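Local coordinates for protein phosphoheptose isomerase (PDB 5I01) that isomerises sedoheptulose 7-phosphate to D-glycero-D-manno-heptose 7-phosphate, the first step of glycero-manno-heptose biosynthesis, as a zinc-binding homotetramer, at residues A[100-103]-A[104-107]. The protein carries 1 engineered substitution. Sequence-based numbering, arbitrary orientation.
Sequences FDHV and FSKQ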
ATOM      1  N   PHE A 100      13.254  11.013   5.617  1.00 34.47           N
ATOM      2  CA  PHE A 100      13.048   9.993   4.585  1.00 35.37           C
ATOM      3  C   PHE A 100      14.161   8.937   4.492  1.00 36.36           C
ATOM      4  O   PHE A 100      13.900   7.807   4.092  1.00 37.04           O
ATOM      5  CB  PHE A 100      12.814  10.637   3.213  1.00 35.33           C
ATOM      6  CG  PHE A 100      12.354   9.657   2.165  1.00 35.67           C
ATOM      7  CD1 PHE A 100      11.101   9.051   2.258  1.00 35.98           C
ATOM      8  CD2 PHE A 100      13.181   9.311   1.104  1.00 35.53           C
ATOM      9  CE1 PHE A 100      10.679   8.132   1.306  1.00 35.56           C
ATOM     10  CE2 PHE A 100      12.762   8.398   0.148  1.00 36.29           C
ATOM     11  CZ  PHE A 100      11.508   7.812   0.249  1.00 35.58           C
ATOM     12  N   ASP A 101      15.378   9.288   4.895  1.00 36.52           N
ATOM     13  CA  ASP A 101      16.524   8.380   4.783  1.00 38.03           C
ATOM     14  C   ASP A 101      16.515   7.207   5.790  1.00 36.08           C
ATOM     15  O   ASP A 101      17.334   6.293   5.671  1.00 33.49           O
ATOM     16  CB  ASP A 101      17.835   9.177   4.892  1.00 41.40           C
ATOM     17  CG  ASP A 101      17.957  10.295   3.824  1.00 45.95           C
ATOM     18  OD1 ASP A 101      17.082  10.413   2.915  1.00 45.76           O
ATOM     19  OD2 ASP A 101      18.945  11.067   3.908  1.00 51.85           O
ATOM     20  N   HIS A 102      15.602   7.240   6.765  1.00 34.60           N
ATOM     21  CA  HIS A 102      15.461   6.179   7.752  1.00 35.64           C
ATOM     22  C   HIS A 102      14.203   5.311   7.549  1.00 34.69           C
ATOM     23  O   HIS A 102      13.896   4.472   8.397  1.00 33.99           O
ATOM     24  CB  HIS A 102      15.437   6.791   9.161  1.00 38.75           C
ATOM     25  CG  HIS A 102      16.550   7.764   9.417  1.00 42.93           C
ATOM     26  ND1 HIS A 102      17.834   7.366   9.722  1.00 44.34           N
ATOM     27  CD2 HIS A 102      16.572   9.119   9.398  1.00 44.39           C
ATOM     28  CE1 HIS A 102      18.597   8.431   9.884  1.00 44.25           C
ATOM     29  NE2 HIS A 102      17.856   9.507   9.693  1.00 44.30           N
ATOM     30  N   VAL A 103      13.478   5.492   6.439  1.00 33.34           N
ATOM     31  CA  VAL A 103      12.232   4.741   6.230  1.00 31.74           C
ATOM     32  C   VAL A 103      12.408   3.233   6.097  1.00 29.86           C
ATOM     33  O   VAL A 103      11.512   2.490   6.471  1.00 30.54           O
ATOM     34  CB  VAL A 103      11.355   5.270   5.062  1.00 31.59           C
ATOM     35  CG1 VAL A 103      10.868   6.688   5.360  1.00 31.75           C
ATOM     36  CG2 VAL A 103      12.057   5.159   3.710  1.00 31.82           C
ATOM     37  N   PHE A 104      13.545   2.789   5.569  1.00 28.64           N
ATOM     38  CA  PHE A 104      13.853   1.348   5.456  1.00 28.13           C
ATOM     39  C   PHE A 104      14.716   0.842   6.620  1.00 27.98           C
ATOM     40  O   PHE A 104      14.458  -0.235   7.173  1.00 27.62           O
ATOM     41  CB  PHE A 104      14.542   1.039   4.117  1.00 27.34           C
ATOM     42  CG  PHE A 104      13.749   1.465   2.896  1.00 26.89           C
ATOM     43  CD1 PHE A 104      12.362   1.300   2.834  1.00 26.99           C
ATOM     44  CD2 PHE A 104      14.394   2.005   1.792  1.00 26.48           C
ATOM     45  CE1 PHE A 104      11.653   1.689   1.713  1.00 26.62           C
ATOM     46  CE2 PHE A 104      13.686   2.391   0.663  1.00 25.92           C
ATOM     47  CZ  PHE A 104      12.319   2.231   0.621  1.00 26.44           C
ATOM     48  N   SER A 105      15.724   1.618   6.998  1.00 27.55           N
ATOM     49  CA  SER A 105      16.597   1.257   8.119  1.00 29.03           C
ATOM     50  C   SER A 105      15.870   1.043   9.461  1.00 29.81           C
ATOM     51  O   SER A 105      16.319   0.242  10.261  1.00 30.73           O
ATOM     52  CB  SER A 105      17.711   2.298   8.294  1.00 29.10           C
ATOM     53  OG  SER A 105      17.226   3.450   8.959  1.00 31.04           O
ATOM     54  N   LYS A 106      14.763   1.745   9.714  1.00 31.70           N
ATOM     55  CA  LYS A 106      13.995   1.542  10.956  1.00 32.96           C
ATOM     56  C   LYS A 106      13.183   0.244  10.952  1.00 33.15           C
ATOM     57  O   LYS A 106      13.059  -0.427  11.979  1.00 32.52           O
ATOM     58  CB  LYS A 106      13.086   2.739  11.248  1.00 36.42           C
ATOM     59  CG  LYS A 106      13.844   3.977  11.718  1.00 39.06           C
ATOM     60  CD  LYS A 106      12.943   4.992  12.397  1.00 42.13           C
ATOM     61  CE  LYS A 106      12.574   4.589  13.826  1.00 44.98           C
ATOM     62  NZ  LYS A 106      13.732   4.633  14.765  1.00 46.77           N
ATOM     63  N   GLN A 107      12.625  -0.106   9.799  1.00 33.64           N
ATOM     64  CA  GLN A 107      11.919  -1.381   9.653  1.00 34.06           C
ATOM     65  C   GLN A 107      12.863  -2.591   9.726  1.00 32.94           C
ATOM     66  O   GLN A 107      12.465  -3.663  10.192  1.00 32.39           O
ATOM     67  CB  GLN A 107      11.114  -1.403   8.358  1.00 34.16           C
ATOM     68  CG  GLN A 107       9.985  -0.388   8.331  1.00 35.71           C
ATOM     69  CD  GLN A 107       9.209  -0.449   7.037  1.00 37.57           C
ATOM     70  OE1 GLN A 107       8.400  -1.364   6.819  1.00 38.89           O
ATOM     71  NE2 GLN A 107       9.459   0.515   6.155  1.00 38.02           N
TER
HETATM   72  O   HOH W   1      16.315   4.013   5.426  1.00 26.08           O
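The carboxamide nitrogen of Gln107 reaches back into the preceding loop, where Gln107 NE2 donates to Val103 O at 2.9 Å. The bond is nearly straight (169°) and lies close to the amide plane of Gln107, while the donor sits somewhat out of the carbonyl plane of Val103. The same NE2 also donates to the carbonyl of Leu84. CG of Gln107 lies anti to its own carbonyl carbon (chi1 -65°), which turns the chain back toward Val103, and the extension beyond CG supplies the length. One residue earlier, the helical pattern is made by the backbone itself: Lys106 N donates to His102 O at 3.2 Å. The aliphatic part of Lys106 lies against that carbonyl, with CG 3.4 Å from His102 O, before the chain bends away and NZ forms a salt bridge with Glu78 of a third subunit. A water bridges the turn, donating to Asp101 O and accepting from Ser105 N at 2.9 Å. Ser105 OG packs 3.5 Å from His102 CA, near the plane of the imidazole and at its edge. On the apolar side, Val103 and Phe104 point the same way, and methyl CG2 of Val103 sits over the centre of the Phe104 ring, 4.0 Å from the centroid, as a CH-pi contact. That same methyl also lies above the rim of the Phe100 ring. The side chain of Phe104 in turn touches Asn54, a predicted substrate-binding residue, and Asn129 of helix 128-139. The contact thus illustrates how a helix start can be joined to the preceding loop: side-chain amide, water and backbone bond together tie 100-103 to the first turn, and the two bonds of NE2 should fix the rotation of the Gln107 amide.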